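Local coordinates for protein putative thioesterase II (Thermobifida fusca, PDB 3BBJ) that probably hydrolyses acyl-CoA-type thioesters, its two acyl-CoA thioesterase domains both belonging to the hotdog superfamily, at residues Tyr177-Ser181 with Phe194-Ala198; Phe8-Val14 with Thr43-Ser48; Arg225-Glu229 with Asp255-Arg259. All coordinates share one frame; numbering follows the deposited sequence.

Contact 1 (Tyr177-Ser181 with Phe194-Ala198)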
loop_
_atom_site.group_PDB
_atom_site.type_symbol
_atom_site.label_atom_id
_atom_site.label_comp_id
_atom_site.label_asym_id
_atom_site.label_seq_id
_atom_site.Cartn_x
_atom_site.Cartn_y
_atom_site.Cartn_z
ATOM N N TYR A 177 -8.490 20.039 6.533
ATOM C CA TYR A 177 -7.203 20.540 6.084
ATOM C C TYR A 177 -6.126 20.266 7.126
ATOM O O TYR A 177 -6.391 20.282 8.329
ATOM C CB TYR A 177 -7.326 22.040 5.778
ATOM C CG TYR A 177 -8.402 22.312 4.755
ATOM C CD1 TYR A 177 -9.743 22.298 5.126
ATOM C CD2 TYR A 177 -8.087 22.528 3.414
ATOM C CE1 TYR A 177 -10.745 22.503 4.211
ATOM C CE2 TYR A 177 -9.089 22.736 2.471
ATOM C CZ TYR A 177 -10.418 22.729 2.879
ATOM O OH TYR A 177 -11.427 22.937 1.971
ATOM N N VAL A 178 -4.918 20.003 6.650
ATOM C CA VAL A 178 -3.781 19.743 7.519
ATOM C C VAL A 178 -2.541 20.429 6.999
ATOM O O VAL A 178 -2.360 20.575 5.782
ATOM C CB VAL A 178 -3.480 18.246 7.623
ATOM C CG1 VAL A 178 -3.187 17.599 6.198
ATOM C CG2 VAL A 178 -2.349 18.014 8.608
ATOM N N ASP A 179 -1.691 20.851 7.931
ATOM C CA ASP A 179 -0.416 21.497 7.614
ATOM C C ASP A 179 0.426 21.489 8.880
ATOM O O ASP A 179 -0.084 21.173 9.961
ATOM C CB ASP A 179 -0.662 22.947 7.157
ATOM C CG ASP A 179 0.451 23.493 6.241
ATOM O OD1 ASP A 179 1.570 22.919 6.193
ATOM O OD2 ASP A 179 0.182 24.508 5.555
ATOM N N LEU A 180 1.703 21.810 8.749
ATOM C CA LEU A 180 2.560 22.062 9.908
ATOM C C LEU A 180 1.970 23.222 10.729
ATOM O O LEU A 180 1.330 24.116 10.185
ATOM C CB LEU A 180 3.983 22.418 9.461
ATOM C CG LEU A 180 4.773 21.316 8.734
ATOM C CD1 LEU A 180 6.097 21.853 8.204
ATOM C CD2 LEU A 180 4.997 20.149 9.681
ATOM N N SER A 181 2.183 23.203 12.040
ATOM C CA SER A 181 1.560 24.191 12.910
ATOM C C SER A 181 2.129 25.626 12.742
ATOM O O SER A 181 3.320 25.840 12.436
ATOM C CB SER A 181 1.676 23.743 14.378
ATOM O OG SER A 181 3.017 23.864 14.871
ATOM N N PHE A 194 7.081 17.053 3.590
ATOM C CA PHE A 194 6.051 16.974 4.643
ATOM C C PHE A 194 4.978 15.914 4.381
ATOM O O PHE A 194 4.308 15.473 5.309
ATOM C CB PHE A 194 5.410 18.364 4.787
ATOM C CG PHE A 194 4.120 18.397 5.585
ATOM C CD1 PHE A 194 4.114 18.124 6.942
ATOM C CD2 PHE A 194 2.927 18.791 4.978
ATOM C CE1 PHE A 194 2.926 18.184 7.678
ATOM C CE2 PHE A 194 1.728 18.860 5.704
ATOM C CZ PHE A 194 1.731 18.559 7.058
ATOM N N LEU A 195 4.819 15.497 3.125
ATOM C CA LEU A 195 3.802 14.491 2.781
ATOM C C LEU A 195 3.894 13.214 3.637
ATOM O O LEU A 195 2.878 12.757 4.161
ATOM C CB LEU A 195 3.816 14.177 1.273
ATOM C CG LEU A 195 3.317 15.309 0.354
ATOM C CD1 LEU A 195 3.342 14.919 -1.096
ATOM C CD2 LEU A 195 1.904 15.735 0.742
ATOM N N PRO A 196 5.103 12.651 3.808
ATOM C CA PRO A 196 5.206 11.430 4.634
ATOM C C PRO A 196 4.730 11.597 6.082
ATOM O O PRO A 196 4.218 10.628 6.690
ATOM C CB PRO A 196 6.694 11.055 4.567
ATOM C CG PRO A 196 7.411 12.261 3.990
ATOM C CD PRO A 196 6.397 13.075 3.232
ATOM N N LEU A 197 4.875 12.801 6.642
ATOM C CA LEU A 197 4.306 13.088 7.965
ATOM C C LEU A 197 2.802 13.315 7.862
ATOM O O LEU A 197 2.024 12.794 8.671
ATOM C CB LEU A 197 4.966 14.315 8.626
ATOM C CG LEU A 197 4.358 14.809 9.960
ATOM C CD1 LEU A 197 4.285 13.703 10.983
ATOM C CD2 LEU A 197 5.139 15.963 10.535
ATOM N N ALA A 198 2.403 14.105 6.875
ATOM C CA ALA A 198 0.992 14.444 6.640
ATOM C C ALA A 198 0.093 13.220 6.574
ATOM O O ALA A 198 -0.957 13.194 7.189
ATOM C CB ALA A 198 0.863 15.264 5.370
#
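Phe-194 and Leu-180 make the main apolar meeting between helix 191-198 and strand 173-180. The CD2 methyl of Leu-180 lies 3.5 Å from CE1 of Phe-194, and its CG rests 3.7 Å from CD1 of the same ring, as the leucine and the phenylalanine slide past each other in opposite directions. The far end of the ring meets backbone instead, CZ of Phe-194 coming within 3.7 Å of Asp-179 CA. Val-178 approaches the edge of the ring more loosely through CG2. CB of Phe-194 points toward the strand, and with CG anti to the backbone N (chi1 166°) the ring reaches Asp-179 and Leu-180, while one face receives Ala-198 CB of its own helix, a side chain small enough to sit 3.7 Å above the ring plane. A helix held against an antiparallel sheet is consistent with the hotdog fold of the C-terminal acyl-CoA thioesterase domain. Farther out, Leu-233 of the adjacent strand touches both Val-178 and Phe-194. The buried carboxylate of Asp-179 is turned to polar work: OD1 accepts Leu-180 N at 2.8 Å, on its anti side, plus a weak bond from Ala-188 N, and OD2 pairs with Ser-187 OG.

Contact 2 (Phe8-Val14 with Thr43-Ser48)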
loop_
_atom_site.group_PDB
_atom_site.type_symbol
_atom_site.label_atom_id
_atom_site.label_comp_id
_atom_site.label_asym_id
_atom_site.label_seq_id
_atom_site.Cartn_x
_atom_site.Cartn_y
_atom_site.Cartn_z
ATOM N N PHE A 8 10.010 21.695 11.850
ATOM C CA PHE A 8 10.116 20.499 11.007
ATOM C C PHE A 8 11.416 20.433 10.222
ATOM O O PHE A 8 12.040 19.372 10.146
ATOM C CB PHE A 8 8.945 20.497 10.033
ATOM C CG PHE A 8 8.913 19.315 9.091
ATOM C CD1 PHE A 8 8.400 18.100 9.510
ATOM C CD2 PHE A 8 9.325 19.449 7.761
ATOM C CE1 PHE A 8 8.327 17.014 8.625
ATOM C CE2 PHE A 8 9.260 18.364 6.876
ATOM C CZ PHE A 8 8.756 17.154 7.318
ATOM N N ASP A 9 11.805 21.551 9.608
ATOM C CA ASP A 9 13.070 21.604 8.840
ATOM C C ASP A 9 14.257 21.182 9.721
ATOM O O ASP A 9 15.099 20.389 9.315
ATOM C CB ASP A 9 13.329 23.009 8.287
ATOM C CG ASP A 9 12.427 23.364 7.108
ATOM O OD1 ASP A 9 11.894 22.431 6.462
ATOM O OD2 ASP A 9 12.270 24.586 6.818
ATOM N N SER A 10 14.305 21.723 10.930
ATOM C CA SER A 10 15.355 21.394 11.887
ATOM C C SER A 10 15.222 19.971 12.416
ATOM O O SER A 10 16.196 19.209 12.451
ATOM C CB SER A 10 15.312 22.378 13.069
ATOM O OG SER A 10 16.107 21.928 14.159
ATOM N N ALA A 11 14.008 19.627 12.830
ATOM C CA ALA A 11 13.708 18.314 13.395
ATOM C C ALA A 11 13.961 17.115 12.463
ATOM O O ALA A 11 14.228 16.013 12.936
ATOM C CB ALA A 11 12.252 18.277 13.877
ATOM N N THR A 12 13.868 17.323 11.154
ATOM C CA THR A 12 13.951 16.219 10.197
ATOM C C THR A 12 15.255 16.138 9.406
ATOM O O THR A 12 15.375 15.314 8.504
ATOM C CB THR A 12 12.751 16.289 9.192
ATOM O OG1 THR A 12 12.802 17.523 8.445
ATOM C CG2 THR A 12 11.421 16.211 9.942
ATOM N N GLU A 13 16.236 16.978 9.713
ATOM C CA GLU A 13 17.486 16.946 8.959
ATOM C C GLU A 13 18.273 15.688 9.286
ATOM O O GLU A 13 18.356 15.292 10.439
ATOM C CB GLU A 13 18.350 18.196 9.226
ATOM C CG GLU A 13 18.902 18.324 10.647
ATOM C CD GLU A 13 20.052 19.329 10.762
ATOM O OE1 GLU A 13 20.859 19.450 9.805
ATOM O OE2 GLU A 13 20.156 19.977 11.838
ATOM N N VAL A 14 18.843 15.069 8.257
ATOM C CA VAL A 14 19.643 13.854 8.409
ATOM C C VAL A 14 21.029 14.140 7.855
ATOM O O VAL A 14 21.174 14.747 6.791
ATOM C CB VAL A 14 18.979 12.634 7.697
ATOM C CG1 VAL A 14 17.489 12.550 8.066
ATOM C CG2 VAL A 14 19.142 12.696 6.186
ATOM N N THR A 43 9.550 10.657 7.294
ATOM C CA THR A 43 10.089 11.888 6.749
ATOM C C THR A 43 11.614 11.849 6.730
ATOM O O THR A 43 12.261 12.237 5.749
ATOM C CB THR A 43 9.593 13.095 7.601
ATOM O OG1 THR A 43 8.182 13.293 7.381
ATOM C CG2 THR A 43 10.331 14.350 7.245
ATOM N N VAL A 44 12.166 11.364 7.834
ATOM C CA VAL A 44 13.607 11.221 8.010
ATOM C C VAL A 44 14.162 10.142 7.079
ATOM O O VAL A 44 15.214 10.330 6.458
ATOM C CB VAL A 44 13.939 10.897 9.488
ATOM C CG1 VAL A 44 15.307 10.242 9.616
ATOM C CG2 VAL A 44 13.859 12.164 10.341
ATOM N N LEU A 45 13.463 9.015 6.978
ATOM C CA LEU A 45 13.901 7.946 6.103
ATOM C C LEU A 45 13.775 8.384 4.653
ATOM O O LEU A 45 14.642 8.073 3.838
ATOM C CB LEU A 45 13.101 6.667 6.336
ATOM C CG LEU A 45 13.325 5.854 7.614
ATOM C CD1 LEU A 45 12.612 4.495 7.445
ATOM C CD2 LEU A 45 14.817 5.651 7.929
ATOM N N GLN A 46 12.722 9.132 4.326
ATOM C CA GLN A 46 12.570 9.621 2.959
ATOM C C GLN A 46 13.785 10.431 2.556
ATOM O O GLN A 46 14.250 10.310 1.416
ATOM C CB GLN A 46 11.288 10.456 2.783
ATOM C CG GLN A 46 11.111 11.029 1.359
ATOM C CD GLN A 46 9.762 11.714 1.148
ATOM O OE1 GLN A 46 8.718 11.074 1.198
ATOM N NE2 GLN A 46 9.790 13.024 0.878
ATOM N N ARG A 47 14.266 11.276 3.478
ATOM C CA ARG A 47 15.422 12.142 3.219
ATOM C C ARG A 47 16.675 11.352 2.898
ATOM O O ARG A 47 17.434 11.707 1.999
ATOM C CB ARG A 47 15.714 13.058 4.420
ATOM C CG ARG A 47 14.824 14.267 4.473
ATOM C CD ARG A 47 15.445 15.426 5.237
ATOM N NE ARG A 47 14.920 16.694 4.735
ATOM C CZ ARG A 47 13.771 17.257 5.105
ATOM N NH1 ARG A 47 12.981 16.686 6.002
ATOM N NH2 ARG A 47 13.400 18.411 4.558
ATOM N N SER A 48 16.892 10.287 3.660
ATOM C CA SER A 48 18.026 9.421 3.448
ATOM C C SER A 48 17.992 8.798 2.063
ATOM O O SER A 48 19.023 8.662 1.408
ATOM C CB SER A 48 18.041 8.312 4.503
ATOM O OG SER A 48 16.867 7.517 4.448
#
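The Phe-8 ring and Thr-43 come from opposite directions; CG2 of Thr-43 lies oblique to the ring, and its modelled 3.2 Å to CZ of Phe-8 is doubtfully short. The Thr-43 hydroxyl lies in the ring plane at its edge and is satisfied by Gly-39 O in its own helix, which lets a threonine serve beside an aromatic. Asp-9 OD1 stands 4.7 Å from Arg-47 NH2, too long for a salt bridge. Next, Thr-12 places CG2 over a face of the Phe-8 ring, 3.4 Å above its plane, and presses the same methyl to within 3.5 Å of Thr-43 CG2, a tight fit. Its OG1, set between the backbone N and the carbonyl carbon (chi1 61°), reaches back to donate to Phe-8 O at 2.6 Å. That carbonyl also takes Thr-12 N from the opposite face of its plane, so two bonds hold it where helix 7-11 ends. Val-14 follows with CG1 at 3.5 Å from Val-44 CG1 and CG2 at 3.9 Å from Arg-47 CB; beta-branched valines give compact contacts here, and Val-24 of strand 21-26 touches Val-14 and Val-44. The segment thus packs on helix 38-51, probably the central helix of the N-terminal hotdog domain. Arg-47 stretches its extended chain across Thr-12, NH1 standing 2.6 Å from Thr-12 OG1 but at an angle too poor for a hydrogen bond; packing, with at most a weak attraction from Asp-9, probably holds the guanidinium here.

Contact 3 (Arg225-Glu229 with Asp255-Arg259)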
loop_
_atom_site.group_PDB
_atom_site.type_symbol
_atom_site.label_atom_id
_atom_site.label_comp_id
_atom_site.label_asym_id
_atom_site.label_seq_id
_atom_site.Cartn_x
_atom_site.Cartn_y
_atom_site.Cartn_z
ATOM N N ARG A 225 1.484 11.496 -6.391
ATOM C CA ARG A 225 0.801 11.511 -7.682
ATOM C C ARG A 225 0.969 12.778 -8.525
ATOM O O ARG A 225 0.786 12.749 -9.749
ATOM C CB ARG A 225 -0.690 11.284 -7.442
ATOM C CG ARG A 225 -1.032 9.959 -6.706
ATOM C CD ARG A 225 -0.321 8.755 -7.301
ATOM N NE ARG A 225 -0.439 8.703 -8.768
ATOM C CZ ARG A 225 -1.508 8.267 -9.440
ATOM N NH1 ARG A 225 -2.595 7.837 -8.807
ATOM N NH2 ARG A 225 -1.489 8.257 -10.767
ATOM N N ALA A 226 1.261 13.887 -7.852
ATOM C CA ALA A 226 1.487 15.192 -8.468
ATOM C C ALA A 226 2.364 15.983 -7.509
ATOM O O ALA A 226 2.442 15.660 -6.318
ATOM C CB ALA A 226 0.172 15.923 -8.679
ATOM N N ILE A 227 3.047 16.995 -8.039
ATOM C CA ILE A 227 3.905 17.858 -7.261
ATOM C C ILE A 227 3.033 18.997 -6.739
ATOM O O ILE A 227 2.527 19.791 -7.531
ATOM C CB ILE A 227 5.038 18.443 -8.128
ATOM C CG1 ILE A 227 5.919 17.319 -8.716
ATOM C CG2 ILE A 227 5.866 19.444 -7.323
ATOM C CD1 ILE A 227 6.723 16.503 -7.697
ATOM N N PRO A 228 2.856 19.090 -5.403
ATOM C CA PRO A 228 1.990 20.122 -4.878
ATOM C C PRO A 228 2.706 21.456 -4.727
ATOM O O PRO A 228 3.931 21.508 -4.515
ATOM C CB PRO A 228 1.631 19.600 -3.488
ATOM C CG PRO A 228 2.833 18.881 -3.061
ATOM C CD PRO A 228 3.453 18.287 -4.321
ATOM N N GLU A 229 1.936 22.531 -4.828
ATOM C CA GLU A 229 2.463 23.846 -4.511
ATOM C C GLU A 229 2.295 23.990 -2.989
ATOM O O GLU A 229 1.403 23.371 -2.412
ATOM C CB GLU A 229 1.716 24.952 -5.278
ATOM C CG GLU A 229 2.603 26.096 -5.780
ATOM C CD GLU A 229 3.673 25.646 -6.788
ATOM O OE1 GLU A 229 3.298 25.132 -7.863
ATOM O OE2 GLU A 229 4.885 25.829 -6.519
ATOM N N ASP A 255 -4.081 19.219 -2.964
ATOM C CA ASP A 255 -3.490 20.537 -2.751
ATOM C C ASP A 255 -4.542 21.646 -2.853
ATOM O O ASP A 255 -5.723 21.381 -3.116
ATOM C CB ASP A 255 -2.326 20.781 -3.735
ATOM C CG ASP A 255 -2.785 21.044 -5.184
ATOM O OD1 ASP A 255 -3.984 20.919 -5.528
ATOM O OD2 ASP A 255 -1.892 21.378 -5.989
ATOM N N ALA A 256 -4.086 22.881 -2.639
ATOM C CA ALA A 256 -4.912 24.085 -2.769
ATOM C C ALA A 256 -5.734 24.114 -4.054
ATOM O O ALA A 256 -6.850 24.620 -4.070
ATOM C CB ALA A 256 -4.027 25.358 -2.685
ATOM N N ARG A 257 -5.173 23.566 -5.131
ATOM C CA ARG A 257 -5.817 23.582 -6.451
ATOM C C ARG A 257 -6.753 22.421 -6.689
ATOM O O ARG A 257 -7.349 22.329 -7.756
ATOM C CB ARG A 257 -4.747 23.580 -7.547
ATOM C CG ARG A 257 -3.784 24.752 -7.431
ATOM C CD ARG A 257 -2.417 24.423 -7.977
ATOM N NE ARG A 257 -2.469 24.109 -9.400
ATOM C CZ ARG A 257 -1.404 23.833 -10.144
ATOM N NH1 ARG A 257 -0.177 23.834 -9.603
ATOM N NH2 ARG A 257 -1.570 23.557 -11.433
ATOM N N GLY A 258 -6.884 21.534 -5.708
ATOM C CA GLY A 258 -7.727 20.350 -5.847
ATOM C C GLY A 258 -7.069 19.194 -6.592
ATOM O O GLY A 258 -7.759 18.288 -7.075
ATOM N N ARG A 259 -5.738 19.214 -6.677
ATOM C CA ARG A 259 -4.993 18.165 -7.372
ATOM C C ARG A 259 -4.584 17.090 -6.395
ATOM O O ARG A 259 -3.961 17.378 -5.371
ATOM C CB ARG A 259 -3.765 18.754 -8.058
ATOM C CG ARG A 259 -4.139 19.712 -9.211
ATOM C CD ARG A 259 -3.039 20.724 -9.531
ATOM N NE ARG A 259 -1.813 20.133 -10.079
ATOM C CZ ARG A 259 -0.657 19.977 -9.432
ATOM N NH1 ARG A 259 -0.514 20.351 -8.177
ATOM N NH2 ARG A 259 0.380 19.435 -10.061
#
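Arg-259 crosses from one loop to the other and ends on the carbonyl oxygen of Ile-227. Its own loop, 255-259, is the tip of a beta hairpin joining strands 246-254 and 260-269: a type I turn from Asp-255 to Gly-258, closed by Gly-258 N to Asp-255 O and by Asp-255 N to Arg-259 O, with glycine at the positive-phi position, as in a G1 bulge. Asp-255 suits the first place of the turn because its CG, between the backbone N and the carbonyl carbon (chi1 73°), turns the carboxylate back over the turn. There OD1 accepts Arg-259 N at 2.7 Å in a fairly straight bond (163°) and, weakly, Arg-257 N. OD2 of Asp-255 takes Arg-259 NH1 at 2.8 Å in a salt bridge, met from above the carboxylate plane. The same NH1 of Arg-259 gives its second bond, 3.2 Å and 157°, to Ile-227 O, while NH2 adds a weak one to that oxygen. Both acceptors lie in the guanidinium plane, which fixes its rotation, although the donor stands above the Ile-227 carbonyl plane. Ala-226 CB covers one face of the guanidinium, 3.8 Å from Arg-259 NH2. With the guanidinium gone, as in an alanine here, Ile-227 O would probably lose both donors and Asp-255 OD2 its salt-bridge mate. Pro-228, which has no N-H to satisfy, packs CB at 4.1 Å from Asp-255 CB and backs onto Leu-192 of helix 191-198. Arg-225, at the start of the other loop, turns to Asp-248 and Leu-241 O of the second subunit. Among the solvent-exposed side chains, Arg-259 CD sits 3.3 Å from the plane of the Arg-257 guanidinium, near its rim, and Glu-229 OE1 lies at its edge, 4.1 Å from Arg-257 NH1, beyond salt-bridge range.

Along the chain the contacts come in series: contact 2 closes first, then contact 1, then contact 3. Contacts 1 and 2 have centres about 13 Å apart and touch each other, for helix 191-198 lies against helix 38-51, Pro-196 and Leu-197 meeting Thr-43, while Leu-180 reaches Phe-8. They bring together what are probably the helices of the two hotdog domains. Contact 3, also about 13 Å from contact 1 between centres but about 22 Å from contact 2, lies at the periphery of the C-terminal domain, where its loops lead into strands 233-243 and 260-269; Pro-228 still rests on helix 191-198, which thus links all three regions.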